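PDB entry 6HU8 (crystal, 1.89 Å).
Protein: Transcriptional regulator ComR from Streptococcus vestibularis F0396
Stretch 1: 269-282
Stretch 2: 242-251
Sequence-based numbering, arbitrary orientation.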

# COMPACT_ATOMS: atom_id res chain seq x y z
N GLU A 269 -6.68 -0.63 -31.18
CA GLU A 269 -7.88 0.02 -30.66
C GLU A 269 -7.67 0.49 -29.22
O GLU A 269 -8.05 1.62 -28.86
CB GLU A 269 -9.08 -0.93 -30.74
CG GLU A 269 -9.47 -1.28 -32.19
CD GLU A 269 -10.57 -2.33 -32.28
OE1 GLU A 269 -10.93 -2.92 -31.24
OE2 GLU A 269 -11.06 -2.56 -33.41
N ASN A 270 -7.06 -0.35 -28.39
CA ASN A 270 -6.84 -0.02 -26.99
C ASN A 270 -5.80 1.10 -26.81
O ASN A 270 -6.00 1.99 -25.97
CB ASN A 270 -6.44 -1.27 -26.20
CG ASN A 270 -7.61 -2.25 -26.05
OD1 ASN A 270 -8.76 -1.83 -25.93
ND2 ASN A 270 -7.31 -3.54 -26.05
N TYR A 271 -4.74 1.09 -27.61
CA TYR A 271 -3.81 2.23 -27.61
C TYR A 271 -4.52 3.50 -28.06
O TYR A 271 -4.26 4.59 -27.52
CB TYR A 271 -2.60 1.98 -28.50
CG TYR A 271 -1.41 1.40 -27.77
CD1 TYR A 271 -0.75 2.12 -26.77
CD2 TYR A 271 -0.93 0.14 -28.09
CE1 TYR A 271 0.34 1.59 -26.08
CE2 TYR A 271 0.17 -0.40 -27.41
CZ TYR A 271 0.79 0.33 -26.42
OH TYR A 271 1.88 -0.21 -25.76
N ASP A 272 -5.41 3.39 -29.05
CA ASP A 272 -6.11 4.58 -29.55
C ASP A 272 -7.05 5.16 -28.50
O ASP A 272 -7.19 6.39 -28.40
CB ASP A 272 -6.89 4.28 -30.83
CG ASP A 272 -6.02 4.26 -32.07
OD1 ASP A 272 -4.83 4.66 -31.99
OD2 ASP A 272 -6.53 3.88 -33.15
N LYS A 273 -7.71 4.29 -27.73
CA LYS A 273 -8.47 4.73 -26.57
C LYS A 273 -7.60 5.48 -25.57
O LYS A 273 -8.00 6.53 -25.05
CB LYS A 273 -9.14 3.55 -25.87
CG LYS A 273 -10.39 3.03 -26.56
CD LYS A 273 -10.98 1.85 -25.78
CE LYS A 273 -12.17 1.25 -26.53
NZ LYS A 273 -12.59 -0.07 -25.97
N ALA A 274 -6.42 4.92 -25.27
CA ALA A 274 -5.45 5.60 -24.40
C ALA A 274 -5.05 6.98 -24.93
O ALA A 274 -4.94 7.94 -24.16
CB ALA A 274 -4.19 4.71 -24.22
N ILE A 275 -4.81 7.08 -26.23
CA ILE A 275 -4.40 8.33 -26.84
C ILE A 275 -5.55 9.35 -26.77
O ILE A 275 -5.35 10.51 -26.37
CB ILE A 275 -3.97 8.15 -28.32
CG1 ILE A 275 -2.61 7.45 -28.39
CG2 ILE A 275 -3.85 9.49 -29.01
CD1 ILE A 275 -2.26 6.97 -29.78
N MET A 276 -6.74 8.89 -27.14
CA MET A 276 -7.95 9.70 -27.03
C MET A 276 -8.14 10.26 -25.63
O MET A 276 -8.35 11.47 -25.47
CB MET A 276 -9.18 8.89 -27.45
CG MET A 276 -9.36 8.82 -28.97
SD MET A 276 -10.73 7.78 -29.53
CE MET A 276 -12.17 8.76 -29.18
N PHE A 277 -8.07 9.41 -24.60
CA PHE A 277 -8.29 9.91 -23.24
C PHE A 277 -7.16 10.82 -22.79
O PHE A 277 -7.39 11.80 -22.09
CB PHE A 277 -8.50 8.77 -22.26
CG PHE A 277 -9.85 8.13 -22.37
CD1 PHE A 277 -10.99 8.91 -22.33
CD2 PHE A 277 -9.98 6.76 -22.55
CE1 PHE A 277 -12.25 8.33 -22.45
CE2 PHE A 277 -11.23 6.17 -22.66
CZ PHE A 277 -12.37 6.97 -22.61
N ALA A 278 -5.95 10.54 -23.25
CA ALA A 278 -4.84 11.45 -22.97
C ALA A 278 -5.01 12.83 -23.62
O ALA A 278 -4.58 13.84 -23.05
CB ALA A 278 -3.53 10.82 -23.44
N SER A 279 -5.62 12.87 -24.81
CA SER A 279 -5.60 14.07 -25.65
C SER A 279 -6.41 15.22 -25.06
O SER A 279 -6.14 16.39 -25.36
CB SER A 279 -6.10 13.74 -27.06
OG SER A 279 -7.51 13.47 -27.10
N VAL A 280 -7.37 14.90 -24.20
CA VAL A 280 -8.24 15.92 -23.62
C VAL A 280 -7.78 16.32 -22.23
O VAL A 280 -8.49 17.00 -21.48
CB VAL A 280 -9.70 15.43 -23.57
CG1 VAL A 280 -10.25 15.30 -24.99
CG2 VAL A 280 -9.79 14.10 -22.85
N LEU A 281 -6.56 15.89 -21.88
CA LEU A 281 -5.96 16.32 -20.63
C LEU A 281 -5.30 17.69 -20.82
O LEU A 281 -4.92 18.06 -21.95
CB LEU A 281 -4.93 15.30 -20.14
CG LEU A 281 -5.55 13.95 -19.79
CD1 LEU A 281 -4.46 12.95 -19.43
CD2 LEU A 281 -6.53 14.12 -18.66
N GLU A 282 -5.15 18.39 -19.71
CA GLU A 282 -4.68 19.77 -19.70
C GLU A 282 -3.31 19.91 -20.34
O GLU A 282 -3.07 20.82 -21.11
CB GLU A 282 -4.64 20.29 -18.26
CG GLU A 282 -5.80 19.81 -17.38
CD GLU A 282 -5.75 20.41 -15.99
OE1 GLU A 282 -5.16 21.50 -15.84
OE2 GLU A 282 -6.27 19.78 -15.05
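Stretch 2 (242-251) FHSYKPGVYI

Stretch 1 is helical from its first residue to about S279, the continuation of a helix that begins earlier in the chain, and ends in a short non-helical segment. Stretch 2 enters as a loop at F242, passes through H243, S244 and Y245 with helical backbone angles but without the regular bonding pattern, and then forms a helix that runs on beyond I251. The two helices lie antiparallel, with 174° between their N-to-C directions and a closest axial approach of 7.8 Å. Stretch 2 therefore reads backwards along stretch 1: I251 lies near Y271, P247 near A274 and S244 near L281. The approach is tightest in the middle, where the CA atoms of A274 and P247 are 4.0 Å apart. The contact buries 616 Å², counted over both sides, and no direct hydrogen bond crosses it; packing and a bridging water join the two segments.

At the start of the contact, the carbonyl of N270 abuts Y250, with N270 O 3.3 Å from Y250 CB. This oxygen is already engaged within its own helix, accepting from the amide of A274. The side-chain oxygen OD1 of N270, in contrast, is buried by the contact without a polar partner in the model. The CA-to-CB bond of Y271 points sideways to stretch 2, but the end of its side chain comes nearer, and Y271 CE1 comes to 3.9 Å from I251 CG1.

Two residues further on, K273 points toward stretch 2 and lays its aliphatic chain against Y250. Its CB sits over one face of the ring, 4.2 Å from the Y250 centroid, and K273 CD lies 3.7 Å from Y250 CE1. The small side chain of A274 accompanies the close backbone approach: A274 CB is 3.5 Å from P247 O, 3.8 Å from Y250 CB and 3.9 Å from I251 CG1. N270, K273, A274 and F277 together form the hole that receives Y250, the residue with the largest area covered in either stretch.

F277 closes this pocket and also meets K246. Its ring is inclined by 25° to that of Y250, but the two are slid apart, with centroids separated by 5.6 Å, so they barely overlap even though F277 CE2 and Y250 CE2 are 3.5 Å apart. K246 extends across one face of the F277 ring, placing its CD 3.7 Å from the centroid and almost on the ring normal; its NZ, 4.3 Å from the same centroid, makes an off-centre cation-pi interaction. The backbone of F277 contributes as well: a water donates to F277 O at 2.8 Å and to H243 O at 3.0 Å, linking the two chain segments.

A278 packs on the proline ring, with A278 CB 3.7 Å from P247 CG. Beyond the helix, L281 turns toward stretch 2 and ends the contact, its CD2 lying 3.7 Å from S244 OG and 4.3 Å from H243 C.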

# COMPACT_ATOMS: atom_id res chain seq x y z
N PHE A 242 -11.07 9.80 -11.98
CA PHE A 242 -9.65 9.96 -12.29
C PHE A 242 -9.37 9.94 -13.79
O PHE A 242 -8.85 8.94 -14.30
CB PHE A 242 -8.83 8.84 -11.64
CG PHE A 242 -8.83 8.84 -10.15
CD1 PHE A 242 -8.79 10.03 -9.43
CD2 PHE A 242 -8.84 7.64 -9.45
CE1 PHE A 242 -8.77 10.01 -8.05
CE2 PHE A 242 -8.82 7.62 -8.06
CZ PHE A 242 -8.79 8.81 -7.37
N HIS A 243 -9.67 11.02 -14.51
CA HIS A 243 -9.50 11.03 -15.96
C HIS A 243 -8.06 10.84 -16.42
O HIS A 243 -7.79 10.21 -17.46
CB HIS A 243 -10.05 12.34 -16.53
CG HIS A 243 -11.46 12.62 -16.12
ND1 HIS A 243 -11.85 13.80 -15.53
CD2 HIS A 243 -12.56 11.84 -16.16
CE1 HIS A 243 -13.14 13.75 -15.25
NE2 HIS A 243 -13.60 12.56 -15.61
N SER A 244 -7.12 11.39 -15.67
CA SER A 244 -5.71 11.27 -16.02
C SER A 244 -5.18 9.82 -15.94
O SER A 244 -4.11 9.55 -16.46
CB SER A 244 -4.86 12.16 -15.13
OG SER A 244 -5.31 13.50 -15.19
N TYR A 245 -5.92 8.92 -15.29
CA TYR A 245 -5.41 7.56 -15.07
C TYR A 245 -5.83 6.58 -16.15
O TYR A 245 -5.33 5.46 -16.20
CB TYR A 245 -5.86 6.99 -13.72
CG TYR A 245 -5.32 7.72 -12.51
CD1 TYR A 245 -4.55 8.87 -12.64
CD2 TYR A 245 -5.59 7.25 -11.22
CE1 TYR A 245 -4.07 9.55 -11.52
CE2 TYR A 245 -5.12 7.92 -10.10
CZ TYR A 245 -4.36 9.08 -10.26
OH TYR A 245 -3.88 9.76 -9.15
N LYS A 246 -6.76 7.00 -17.01
CA LYS A 246 -7.30 6.13 -18.05
C LYS A 246 -6.26 5.68 -19.08
O LYS A 246 -6.26 4.50 -19.50
CB LYS A 246 -8.47 6.81 -18.77
CG LYS A 246 -9.74 6.94 -17.94
CD LYS A 246 -10.90 7.44 -18.82
CE LYS A 246 -12.12 7.85 -18.00
NZ LYS A 246 -13.07 8.66 -18.81
N PRO A 247 -5.37 6.60 -19.53
CA PRO A 247 -4.47 6.10 -20.58
C PRO A 247 -3.59 4.92 -20.12
O PRO A 247 -3.43 3.97 -20.90
CB PRO A 247 -3.63 7.33 -20.93
CG PRO A 247 -4.64 8.49 -20.72
CD PRO A 247 -5.32 8.08 -19.43
N GLY A 248 -3.08 4.95 -18.89
CA GLY A 248 -2.27 3.85 -18.39
C GLY A 248 -3.01 2.53 -18.36
O GLY A 248 -2.41 1.46 -18.52
N VAL A 249 -4.32 2.59 -18.16
CA VAL A 249 -5.14 1.38 -18.10
C VAL A 249 -5.31 0.77 -19.49
O VAL A 249 -5.13 -0.44 -19.68
CB VAL A 249 -6.51 1.68 -17.47
CG1 VAL A 249 -7.36 0.43 -17.46
CG2 VAL A 249 -6.33 2.20 -16.03
N TYR A 250 -5.67 1.60 -20.46
CA TYR A 250 -5.83 1.10 -21.83
C TYR A 250 -4.50 0.67 -22.48
O TYR A 250 -4.49 -0.19 -23.37
CB TYR A 250 -6.54 2.15 -22.68
CG TYR A 250 -8.00 2.21 -22.30
CD1 TYR A 250 -8.84 1.15 -22.59
CD2 TYR A 250 -8.52 3.29 -21.62
CE1 TYR A 250 -10.17 1.17 -22.23
CE2 TYR A 250 -9.85 3.32 -21.25
CZ TYR A 250 -10.67 2.25 -21.57
OH TYR A 250 -12.00 2.27 -21.20
N ILE A 251 -3.39 1.24 -22.03
CA ILE A 251 -2.09 0.80 -22.52
C ILE A 251 -1.83 -0.65 -22.07
O ILE A 251 -1.41 -1.49 -22.88
CB ILE A 251 -0.94 1.71 -22.02
CG1 ILE A 251 -0.97 3.07 -22.73
CG2 ILE A 251 0.43 1.04 -22.22
CD1 ILE A 251 0.04 4.08 -22.17
O HOH W 1 -9.09 11.33 -19.98